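Local coordinates for protein chitinase A (Cycas revoluta, PDB 4MNK) that probably hydrolyses chitin as a class V plant chitinase of glycosyl hydrolase family 18, and here holds chitin-oligosaccharide fragments, at residues 274-284 / 295-306. Residues are numbered along the deposited sequence; the frame is centred on the assembly and turned at random.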
loop_
_atom_site.group_PDB
_atom_site.type_symbol
_atom_site.label_atom_id
_atom_site.label_comp_id
_atom_site.label_asym_id
_atom_site.label_seq_id
_atom_site.Cartn_x
_atom_site.Cartn_y
_atom_site.Cartn_z
ATOM N N ILE A 274 -12.615 -3.324 -14.107
ATOM C CA ILE A 274 -11.892 -3.962 -15.208
ATOM C C ILE A 274 -12.581 -5.263 -15.629
ATOM O O ILE A 274 -12.679 -5.558 -16.822
ATOM C CB ILE A 274 -10.401 -4.191 -14.859
ATOM C CG1 ILE A 274 -9.695 -2.840 -14.697
ATOM C CG2 ILE A 274 -9.707 -5.039 -15.929
ATOM C CD1 ILE A 274 -8.339 -2.908 -14.020
ATOM N N GLN A 275 -13.084 -6.020 -14.657
ATOM C CA GLN A 275 -13.882 -7.212 -14.956
ATOM C C GLN A 275 -15.149 -6.857 -15.738
ATOM O O GLN A 275 -15.511 -7.558 -16.688
ATOM C CB GLN A 275 -14.234 -7.988 -13.680
ATOM C CG GLN A 275 -13.027 -8.476 -12.879
ATOM C CD GLN A 275 -12.124 -9.399 -13.675
ATOM O OE1 GLN A 275 -12.403 -10.588 -13.819
ATOM N NE2 GLN A 275 -11.025 -8.855 -14.187
ATOM N N ASN A 276 -15.805 -5.764 -15.349
ATOM C CA ASN A 276 -16.956 -5.244 -16.092
ATOM C C ASN A 276 -16.563 -4.847 -17.515
ATOM O O ASN A 276 -17.287 -5.134 -18.468
ATOM C CB ASN A 276 -17.575 -4.041 -15.369
ATOM C CG ASN A 276 -18.173 -4.400 -14.015
ATOM O OD1 ASN A 276 -18.458 -5.563 -13.726
ATOM N ND2 ASN A 276 -18.374 -3.387 -13.181
ATOM N N PHE A 277 -15.407 -4.197 -17.639
ATOM C CA PHE A 277 -14.838 -3.772 -18.920
ATOM C C PHE A 277 -14.676 -4.972 -19.858
ATOM O O PHE A 277 -15.097 -4.922 -21.019
ATOM C CB PHE A 277 -13.499 -3.077 -18.639
ATOM C CG PHE A 277 -12.856 -2.412 -19.832
ATOM C CD1 PHE A 277 -11.496 -2.593 -20.067
ATOM C CD2 PHE A 277 -13.574 -1.568 -20.680
ATOM C CE1 PHE A 277 -10.861 -1.969 -21.141
ATOM C CE2 PHE A 277 -12.947 -0.941 -21.760
ATOM C CZ PHE A 277 -11.589 -1.145 -21.990
ATOM N N ILE A 278 -14.106 -6.058 -19.336
ATOM C CA ILE A 278 -13.908 -7.294 -20.097
ATOM C C ILE A 278 -15.244 -7.957 -20.468
ATOM O O ILE A 278 -15.443 -8.362 -21.616
ATOM C CB ILE A 278 -12.982 -8.283 -19.334
ATOM C CG1 ILE A 278 -11.566 -7.704 -19.213
ATOM C CG2 ILE A 278 -12.939 -9.646 -20.023
ATOM C CD1 ILE A 278 -10.719 -8.343 -18.128
ATOM N N ARG A 279 -16.158 -8.062 -19.504
ATOM C CA ARG A 279 -17.480 -8.633 -19.773
ATOM C C ARG A 279 -18.274 -7.809 -20.794
ATOM O O ARG A 279 -19.117 -8.347 -21.514
ATOM C CB ARG A 279 -18.271 -8.834 -18.475
ATOM C CG ARG A 279 -17.948 -10.150 -17.769
ATOM C CD ARG A 279 -18.834 -10.393 -16.556
ATOM N NE ARG A 279 -18.218 -9.878 -15.338
ATOM C CZ ARG A 279 -18.505 -8.704 -14.780
ATOM N NH1 ARG A 279 -17.876 -8.336 -13.675
ATOM N NH2 ARG A 279 -19.419 -7.903 -15.314
ATOM N N GLY A 280 -17.971 -6.516 -20.875
ATOM C CA GLY A 280 -18.589 -5.625 -21.845
ATOM C C GLY A 280 -17.902 -5.575 -23.200
ATOM O O GLY A 280 -18.244 -4.738 -24.035
ATOM N N GLY A 281 -16.932 -6.460 -23.421
ATOM C CA GLY A 281 -16.317 -6.596 -24.739
ATOM C C GLY A 281 -14.837 -6.284 -24.865
ATOM O O GLY A 281 -14.276 -6.436 -25.947
ATOM N N ALA A 282 -14.195 -5.840 -23.786
ATOM C CA ALA A 282 -12.751 -5.598 -23.830
ATOM C C ALA A 282 -11.989 -6.915 -23.921
ATOM O O ALA A 282 -12.419 -7.926 -23.365
ATOM C CB ALA A 282 -12.301 -4.811 -22.622
ATOM N N ARG A 283 -10.860 -6.897 -24.627
ATOM C CA ARG A 283 -10.019 -8.081 -24.755
ATOM C C ARG A 283 -8.910 -8.054 -23.714
ATOM O O ARG A 283 -8.151 -7.087 -23.635
ATOM C CB ARG A 283 -9.412 -8.174 -26.158
ATOM C CG ARG A 283 -8.590 -9.441 -26.394
ATOM C CD ARG A 283 -8.010 -9.504 -27.801
ATOM N NE ARG A 283 -9.043 -9.553 -28.837
ATOM C CZ ARG A 283 -9.603 -10.669 -29.300
ATOM N NH1 ARG A 283 -9.243 -11.856 -28.825
ATOM N NH2 ARG A 283 -10.531 -10.596 -30.245
ATOM N N GLU A 284 -8.823 -9.120 -22.921
ATOM C CA GLU A 284 -7.754 -9.277 -21.943
ATOM C C GLU A 284 -6.550 -9.968 -22.568
ATOM O O GLU A 284 -6.692 -10.958 -23.292
ATOM C CB GLU A 284 -8.232 -10.076 -20.728
ATOM C CG GLU A 284 -7.113 -10.418 -19.747
ATOM C CD GLU A 284 -7.616 -11.035 -18.465
ATOM O OE1 GLU A 284 -7.489 -10.378 -17.412
ATOM O OE2 GLU A 284 -8.134 -12.170 -18.507
ATOM N N ALA A 295 -6.086 -4.810 -20.863
ATOM C CA ALA A 295 -7.346 -4.998 -21.560
ATOM C C ALA A 295 -7.669 -3.744 -22.343
ATOM O O ALA A 295 -7.362 -2.633 -21.907
ATOM C CB ALA A 295 -8.461 -5.328 -20.579
ATOM N N TYR A 296 -8.283 -3.922 -23.507
ATOM C CA TYR A 296 -8.600 -2.790 -24.365
ATOM C C TYR A 296 -9.919 -2.981 -25.095
ATOM O O TYR A 296 -10.316 -4.104 -25.405
ATOM C CB TYR A 296 -7.460 -2.526 -25.361
ATOM C CG TYR A 296 -7.206 -3.671 -26.319
ATOM C CD1 TYR A 296 -6.288 -4.675 -26.008
ATOM C CD2 TYR A 296 -7.896 -3.759 -27.529
ATOM C CE1 TYR A 296 -6.056 -5.733 -26.882
ATOM C CE2 TYR A 296 -7.675 -4.815 -28.407
ATOM C CZ TYR A 296 -6.757 -5.795 -28.076
ATOM O OH TYR A 296 -6.535 -6.836 -28.949
ATOM N N LYS A 297 -10.589 -1.864 -25.350
ATOM C CA LYS A 297 -11.777 -1.818 -26.183
ATOM C C LYS A 297 -11.826 -0.425 -26.780
ATOM O O LYS A 297 -11.684 0.564 -26.061
ATOM C CB LYS A 297 -13.049 -2.088 -25.372
ATOM C CG LYS A 297 -14.275 -2.340 -26.253
ATOM C CD LYS A 297 -15.510 -2.750 -25.462
ATOM C CE LYS A 297 -16.364 -1.555 -25.091
ATOM N NZ LYS A 297 -17.641 -1.956 -24.425
ATOM N N ASP A 298 -12.019 -0.353 -28.094
ATOM C CA ASP A 298 -12.030 0.923 -28.806
ATOM C C ASP A 298 -10.799 1.758 -28.421
ATOM O O ASP A 298 -9.677 1.291 -28.610
ATOM C CB ASP A 298 -13.371 1.641 -28.602
ATOM C CG ASP A 298 -14.542 0.827 -29.135
ATOM O OD1 ASP A 298 -14.413 0.254 -30.240
ATOM O OD2 ASP A 298 -15.587 0.740 -28.455
ATOM N N ASN A 299 -10.986 2.950 -27.859
ATOM C CA ASN A 299 -9.842 3.795 -27.493
ATOM C C ASN A 299 -9.403 3.721 -26.023
ATOM O O ASN A 299 -8.615 4.551 -25.573
ATOM C CB ASN A 299 -10.082 5.254 -27.912
ATOM C CG ASN A 299 -11.163 5.935 -27.094
ATOM O OD1 ASN A 299 -12.117 5.299 -26.642
ATOM N ND2 ASN A 299 -11.020 7.242 -26.906
ATOM N N VAL A 300 -9.897 2.732 -25.280
ATOM C CA VAL A 300 -9.561 2.604 -23.859
ATOM C C VAL A 300 -8.645 1.403 -23.612
ATOM O O VAL A 300 -8.914 0.301 -24.088
ATOM C CB VAL A 300 -10.837 2.537 -22.974
ATOM C CG1 VAL A 300 -10.481 2.328 -21.509
ATOM C CG2 VAL A 300 -11.665 3.807 -23.133
ATOM N N TRP A 301 -7.567 1.637 -22.867
ATOM C CA TRP A 301 -6.552 0.627 -22.580
ATOM C C TRP A 301 -6.235 0.696 -21.095
ATOM O O TRP A 301 -6.013 1.781 -20.559
ATOM C CB TRP A 301 -5.291 0.950 -23.380
ATOM C CG TRP A 301 -4.243 -0.133 -23.512
ATOM C CD1 TRP A 301 -4.049 -0.939 -24.595
ATOM C CD2 TRP A 301 -3.212 -0.479 -22.568
ATOM N NE1 TRP A 301 -2.980 -1.775 -24.385
ATOM C CE2 TRP A 301 -2.446 -1.515 -23.151
ATOM C CE3 TRP A 301 -2.865 -0.022 -21.290
ATOM C CZ2 TRP A 301 -1.353 -2.100 -22.502
ATOM C CZ3 TRP A 301 -1.776 -0.615 -20.641
ATOM C CH2 TRP A 301 -1.036 -1.640 -21.251
ATOM N N VAL A 302 -6.206 -0.452 -20.429
ATOM C CA VAL A 302 -5.899 -0.487 -19.000
ATOM C C VAL A 302 -4.898 -1.601 -18.682
ATOM O O VAL A 302 -5.039 -2.722 -19.167
ATOM C CB VAL A 302 -7.195 -0.593 -18.133
ATOM C CG1 VAL A 302 -7.964 -1.883 -18.430
ATOM C CG2 VAL A 302 -6.876 -0.465 -16.639
ATOM N N GLY A 303 -3.880 -1.270 -17.890
ATOM C CA GLY A 303 -2.901 -2.249 -17.417
ATOM C C GLY A 303 -3.133 -2.532 -15.946
ATOM O O GLY A 303 -3.368 -1.608 -15.165
ATOM N N TYR A 304 -3.065 -3.805 -15.565
ATOM C CA TYR A 304 -3.466 -4.234 -14.224
ATOM C C TYR A 304 -2.900 -5.612 -13.909
ATOM O O TYR A 304 -2.216 -6.223 -14.736
ATOM C CB TYR A 304 -5.001 -4.265 -14.110
ATOM C CG TYR A 304 -5.649 -5.188 -15.121
ATOM C CD1 TYR A 304 -6.089 -6.462 -14.756
ATOM C CD2 TYR A 304 -5.791 -4.800 -16.455
ATOM C CE1 TYR A 304 -6.665 -7.321 -15.696
ATOM C CE2 TYR A 304 -6.362 -5.646 -17.396
ATOM C CZ TYR A 304 -6.794 -6.900 -17.011
ATOM O OH TYR A 304 -7.356 -7.720 -17.962
ATOM N N ASP A 305 -3.188 -6.096 -12.704
ATOM C CA ASP A 305 -2.859 -7.461 -12.325
ATOM C C ASP A 305 -4.095 -8.342 -12.386
ATOM O O ASP A 305 -5.171 -7.952 -11.928
ATOM C CB ASP A 305 -2.236 -7.504 -10.931
ATOM C CG ASP A 305 -0.758 -7.184 -10.955
ATOM O OD1 ASP A 305 0.011 -7.986 -11.531
ATOM O OD2 ASP A 305 -0.363 -6.134 -10.406
ATOM N N ASN A 306 -3.937 -9.525 -12.969
ATOM C CA ASN A 306 -5.032 -10.484 -13.036
ATOM C C ASN A 306 -4.717 -11.757 -12.259
ATOM O O ASN A 306 -3.727 -11.822 -11.528
ATOM C CB ASN A 306 -5.453 -10.768 -14.489
ATOM C CG ASN A 306 -4.436 -11.600 -15.264
ATOM O OD1 ASN A 306 -3.378 -11.978 -14.757
ATOM N ND2 ASN A 306 -4.765 -11.887 -16.517
HETATM O O HOH W 1 -16.822 -2.891 -21.782
#
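Ala295 turns its CB to Phe277 and Ile278 of the helix, and its carbonyl O lies at the edge of the Phe277 ring, in plane, 3.6 Å from CE1. Tyr296 pairs with Arg283 in antiparallel fashion through two backbone bonds, Arg283 N to Tyr296 O (2.9 Å) and Tyr296 N to Arg283 O (3.2 Å). Their side chains run side by side, Arg283 CB over one ring face near its rim. Lys297, its chain bent at chi3 (92°), reaches past Gly281 to donate from NZ to Gly280 O (2.9 Å), above the carbonyl plane; a water joins NZ to Phe277 O. The Schellman motif closing the helix at Gly281 is thereby tied to the strand. Val300 CG1 meets Phe277 CZ at 3.7 Å, and Val302 CG1 touches the same ring at CD1. Tyr304 takes Ile274 CG2 over the centre of one ring face, a CH-pi contact 3.6 Å from the centroid, and gives its hydroxyl to Glu284 OE1 (2.7 Å) on the anti side. Asn306 ND2 adds a weak bond to OE1 (3.2 Å). A phenylalanine at Tyr304 would probably cost Glu284 its short hydroxyl bond, leaving the carboxylate more loosely held. Helix 271-279 thus lies across hairpin strands 292-297 and 300-304, while strand 283-287 pairs with 292-297; strand 234-247 flanks 300-304, and Leu269 of strand 262-270 touches Ile274, consistent with the alpha+beta insertion on the TIM barrel of class V and other GH18 chitinases.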